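Local coordinates for protein N-terminal acetyltransferase B complex subunit MDM20 (Candida albicans, PDB 5K04) that serves as the non-catalytic subunit of the NatB N-terminal acetyltransferase complex, probably holding the NAT3 subunit that acetylates protein N termini, at residues Tyr367-Val372 with Lys406-Leu411. Numbering follows the deposited sequence.
Sequences YDSNPV and KYNYKL. With COA (coenzyme A), chain D.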
loop_
_atom_site.group_PDB
_atom_site.type_symbol
_atom_site.label_atom_id
_atom_site.label_comp_id
_atom_site.label_asym_id
_atom_site.label_seq_id
_atom_site.Cartn_x
_atom_site.Cartn_y
_atom_site.Cartn_z
ATOM N N TYR A 367 23.155 11.218 6.478
ATOM C CA TYR A 367 21.927 10.477 6.216
ATOM C C TYR A 367 22.046 9.527 5.024
ATOM O O TYR A 367 21.036 8.962 4.587
ATOM C CB TYR A 367 20.768 11.462 6.026
ATOM C CG TYR A 367 20.393 12.186 7.304
ATOM C CD1 TYR A 367 19.596 11.571 8.269
ATOM C CD2 TYR A 367 20.840 13.484 7.553
ATOM C CE1 TYR A 367 19.255 12.234 9.455
ATOM C CE2 TYR A 367 20.506 14.150 8.732
ATOM C CZ TYR A 367 19.714 13.519 9.680
ATOM O OH TYR A 367 19.378 14.176 10.840
ATOM N N ASP A 368 23.251 9.344 4.494
ATOM C CA ASP A 368 23.505 8.349 3.466
ATOM C C ASP A 368 23.814 6.998 4.098
ATOM O O ASP A 368 24.399 6.913 5.178
ATOM C CB ASP A 368 24.675 8.777 2.576
ATOM C CG ASP A 368 24.247 9.707 1.447
ATOM O OD1 ASP A 368 23.138 9.534 0.871
ATOM O OD2 ASP A 368 25.042 10.598 1.126
ATOM N N SER A 369 23.402 5.935 3.418
ATOM C CA SER A 369 23.827 4.610 3.834
ATOM C C SER A 369 25.256 4.346 3.353
ATOM O O SER A 369 25.754 4.977 2.415
ATOM C CB SER A 369 22.871 3.544 3.309
ATOM O OG SER A 369 21.615 3.588 3.973
ATOM N N ASN A 370 25.929 3.432 4.041
ATOM C CA ASN A 370 27.277 3.044 3.659
ATOM C C ASN A 370 27.205 1.953 2.601
ATOM O O ASN A 370 26.699 0.859 2.887
ATOM C CB ASN A 370 28.044 2.540 4.855
ATOM C CG ASN A 370 29.484 2.210 4.520
ATOM O OD1 ASN A 370 29.857 2.102 3.357
ATOM N ND2 ASN A 370 30.310 2.061 5.556
ATOM N N PRO A 371 27.720 2.188 1.396
ATOM C CA PRO A 371 27.587 1.178 0.337
ATOM C C PRO A 371 28.186 -0.182 0.692
ATOM O O PRO A 371 27.808 -1.178 0.064
ATOM C CB PRO A 371 28.313 1.820 -0.855
ATOM C CG PRO A 371 28.327 3.287 -0.552
ATOM C CD PRO A 371 28.440 3.391 0.937
ATOM N N VAL A 372 29.096 -0.265 1.676
ATOM C CA VAL A 372 29.640 -1.567 2.082
ATOM C C VAL A 372 28.541 -2.507 2.538
ATOM O O VAL A 372 28.678 -3.735 2.445
ATOM C CB VAL A 372 30.670 -1.413 3.212
ATOM C CG1 VAL A 372 31.469 -2.676 3.332
ATOM C CG2 VAL A 372 31.567 -0.291 2.932
ATOM N N LYS A 406 23.269 4.174 10.590
ATOM C CA LYS A 406 22.131 4.254 11.510
ATOM C C LYS A 406 20.777 4.352 10.824
ATOM O O LYS A 406 19.758 4.093 11.473
ATOM C CB LYS A 406 22.274 5.466 12.432
ATOM C CG LYS A 406 23.486 5.468 13.345
ATOM C CD LYS A 406 24.244 6.795 13.278
ATOM C CE LYS A 406 23.304 7.993 13.321
ATOM N NZ LYS A 406 22.491 8.050 14.568
ATOM N N TYR A 407 20.723 4.777 9.558
ATOM C CA TYR A 407 19.448 4.931 8.858
ATOM C C TYR A 407 19.305 3.951 7.697
ATOM O O TYR A 407 18.444 4.141 6.831
ATOM C CB TYR A 407 19.276 6.372 8.363
ATOM C CG TYR A 407 19.599 7.431 9.412
ATOM C CD1 TYR A 407 18.723 7.695 10.454
ATOM C CD2 TYR A 407 20.797 8.142 9.372
ATOM C CE1 TYR A 407 19.019 8.647 11.431
ATOM C CE2 TYR A 407 21.106 9.098 10.338
ATOM C CZ TYR A 407 20.205 9.346 11.367
ATOM O OH TYR A 407 20.491 10.281 12.327
ATOM N N ASN A 408 20.138 2.907 7.653
ATOM C CA ASN A 408 20.029 1.921 6.589
ATOM C C ASN A 408 18.768 1.109 6.818
ATOM O O ASN A 408 18.709 0.276 7.725
ATOM C CB ASN A 408 21.257 1.026 6.545
ATOM C CG ASN A 408 21.256 0.102 5.331
ATOM O OD1 ASN A 408 20.220 -0.450 4.943
ATOM N ND2 ASN A 408 22.420 -0.052 4.716
ATOM N N TYR A 409 17.754 1.359 5.989
ATOM C CA TYR A 409 16.451 0.757 6.220
ATOM C C TYR A 409 16.456 -0.734 5.901
ATOM O O TYR A 409 15.763 -1.508 6.573
ATOM C CB TYR A 409 15.379 1.505 5.417
ATOM C CG TYR A 409 15.401 1.289 3.919
ATOM C CD1 TYR A 409 14.872 0.136 3.351
ATOM C CD2 TYR A 409 15.922 2.248 3.063
ATOM C CE1 TYR A 409 14.878 -0.066 1.974
ATOM C CE2 TYR A 409 15.944 2.042 1.667
ATOM C CZ TYR A 409 15.426 0.890 1.133
ATOM O OH TYR A 409 15.417 0.690 -0.237
ATOM N N LYS A 410 17.225 -1.164 4.896
ATOM C CA LYS A 410 17.229 -2.586 4.570
ATOM C C LYS A 410 17.739 -3.404 5.745
ATOM O O LYS A 410 17.179 -4.456 6.067
ATOM C CB LYS A 410 18.059 -2.861 3.312
ATOM C CG LYS A 410 17.390 -2.359 2.032
ATOM C CD LYS A 410 17.894 -3.086 0.799
ATOM C CE LYS A 410 19.342 -2.823 0.517
ATOM N NZ LYS A 410 19.600 -1.413 0.205
ATOM N N LEU A 411 18.788 -2.924 6.411
ATOM C CA LEU A 411 19.285 -3.626 7.588
ATOM C C LEU A 411 18.231 -3.646 8.680
ATOM O O LEU A 411 18.091 -4.646 9.397
ATOM C CB LEU A 411 20.578 -2.981 8.108
ATOM C CG LEU A 411 21.802 -2.852 7.189
ATOM C CD1 LEU A 411 22.967 -2.107 7.905
ATOM C CD2 LEU A 411 22.270 -4.208 6.683
HETATM N N1A COA D . 27.224 14.051 -0.597
HETATM C C2A COA D . 28.097 15.194 -1.016
HETATM N N3A COA D . 27.448 15.919 -2.185
HETATM C C4A COA D . 26.209 15.542 -2.899
HETATM C C5A COA D . 25.373 14.233 -2.467
HETATM C C6A COA D . 25.934 13.503 -1.184
HETATM N N6A COA D . 25.287 12.402 -0.551
HETATM N N7A COA D . 24.032 14.134 -3.246
HETATM C C8A COA D . 23.824 15.352 -4.217
HETATM N N9A COA D . 25.211 16.144 -3.853
HETATM C C1B COA D . 25.363 17.636 -4.479
HETATM C C2B COA D . 26.753 17.979 -5.101
HETATM O O2B COA D . 27.702 18.932 -4.619
HETATM C C3B COA D . 26.296 17.641 -6.502
HETATM O O3B COA D . 26.985 17.576 -7.755
HETATM P P3B COA D . 28.091 16.694 -8.573
HETATM O O7A COA D . 27.359 16.107 -9.767
HETATM O O8A COA D . 29.114 17.735 -9.048
HETATM O O9A COA D . 28.610 15.655 -7.607
HETATM C C4B COA D . 24.678 17.767 -6.479
HETATM O O4B COA D . 24.094 18.000 -5.133
HETATM C C5B COA D . 23.831 17.085 -7.620
HETATM O O5B COA D . 23.635 15.671 -7.714
HETATM P P1A COA D . 22.641 14.546 -8.311
HETATM O O1A COA D . 21.685 15.239 -9.208
HETATM O O2A COA D . 23.471 13.475 -8.953
HETATM O O3A COA D . 21.928 13.974 -7.040
HETATM P P2A COA D . 21.115 12.680 -6.528
HETATM O O4A COA D . 22.110 11.762 -5.879
HETATM O O5A COA D . 20.306 12.156 -7.611
HETATM O O6A COA D . 20.233 13.343 -5.359
HETATM C CBP COA D . 19.284 14.209 -3.030
HETATM C CCP COA D . 20.334 14.339 -4.332
HETATM C CDP COA D . 19.621 15.389 -1.879
HETATM C CEP COA D . 17.683 14.318 -3.573
HETATM C CAP COA D . 19.515 12.639 -2.321
HETATM O OAP COA D . 20.838 12.166 -2.230
HETATM C C9P COA D . 18.294 12.167 -1.380
HETATM O O9P COA D . 18.275 12.334 -0.031
HETATM N N8P COA D . 16.936 12.088 -2.062
HETATM C C7P COA D . 15.611 12.581 -1.367
HETATM C C6P COA D . 15.738 13.237 0.057
HETATM C C5P COA D . 16.378 14.720 0.349
HETATM O O5P COA D . 17.405 14.931 1.180
HETATM N N4P COA D . 15.821 15.826 -0.458
HETATM C C3P COA D . 15.986 16.799 -1.515
HETATM C C2P COA D . 17.090 17.799 -1.813
HETATM S S1P COA D . 17.424 19.228 -0.828
HETATM O O HOH W 1 22.946 5.507 7.618
#
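An offset stack of two tyrosines, Tyr367 and Tyr407, joins the loop ahead of helix 372-383 to the turn that starts helix 409-419, on the surface of MDM20 that meets the NAT3 subunit. The ring centroids lie 4.8 Å apart and the planes are tilted by 30°, which brings the CD1 and CE1 atoms of Tyr367 over one face of Tyr407. There Tyr367 CD1 sits 3.6 Å from Tyr407 CE2, nearer the rim of that ring than its middle, and Tyr367 CE1 approaches Tyr407 CZ to 3.6 Å. Lys406 CB covers the opposite face of Tyr407 at its centre. Leu23 and Pro22 of the NAT3 chain pack on Tyr367 and Tyr407 respectively, making the stack part of the subunit interface.

Further along, a water and a serine complete the contact. The water accepts from Tyr407 N at 3.0 Å and donates to Asp368 O, bridging the two backbones. Ser369 OG packs on the CA and CB of Asn408, 3.5 Å from CA. Both segments run into helices of the all-helical, TPR-like scaffold. Asn408 is the N-cap of helix 409-419: chi1 of -173° sets its amide beside the carbonyl carbon, where OD1 takes Leu411 N with an N-H...O angle of 166°. Asn370, ahead of the turn into helix 372-383, makes a capping bond from OD1 to Val372 N, two residues on. Asp405 OD2 accepts from both Asn408 ND2 and Asn370 N, so Asp405 ties Asn408 to the backbone of Asn370.

The side chain of Asp368 leaves the loop away from 406-411 and ends at the adenine of coenzyme A. The amino group N6A lies at OD2, though the exact length of that bond is doubtful, while OD1 forms a salt bridge with Arg85 of the NAT3 chain. Arg86, Gly88 and Lys126 of the NAT3 chain also hydrogen-bond coenzyme A.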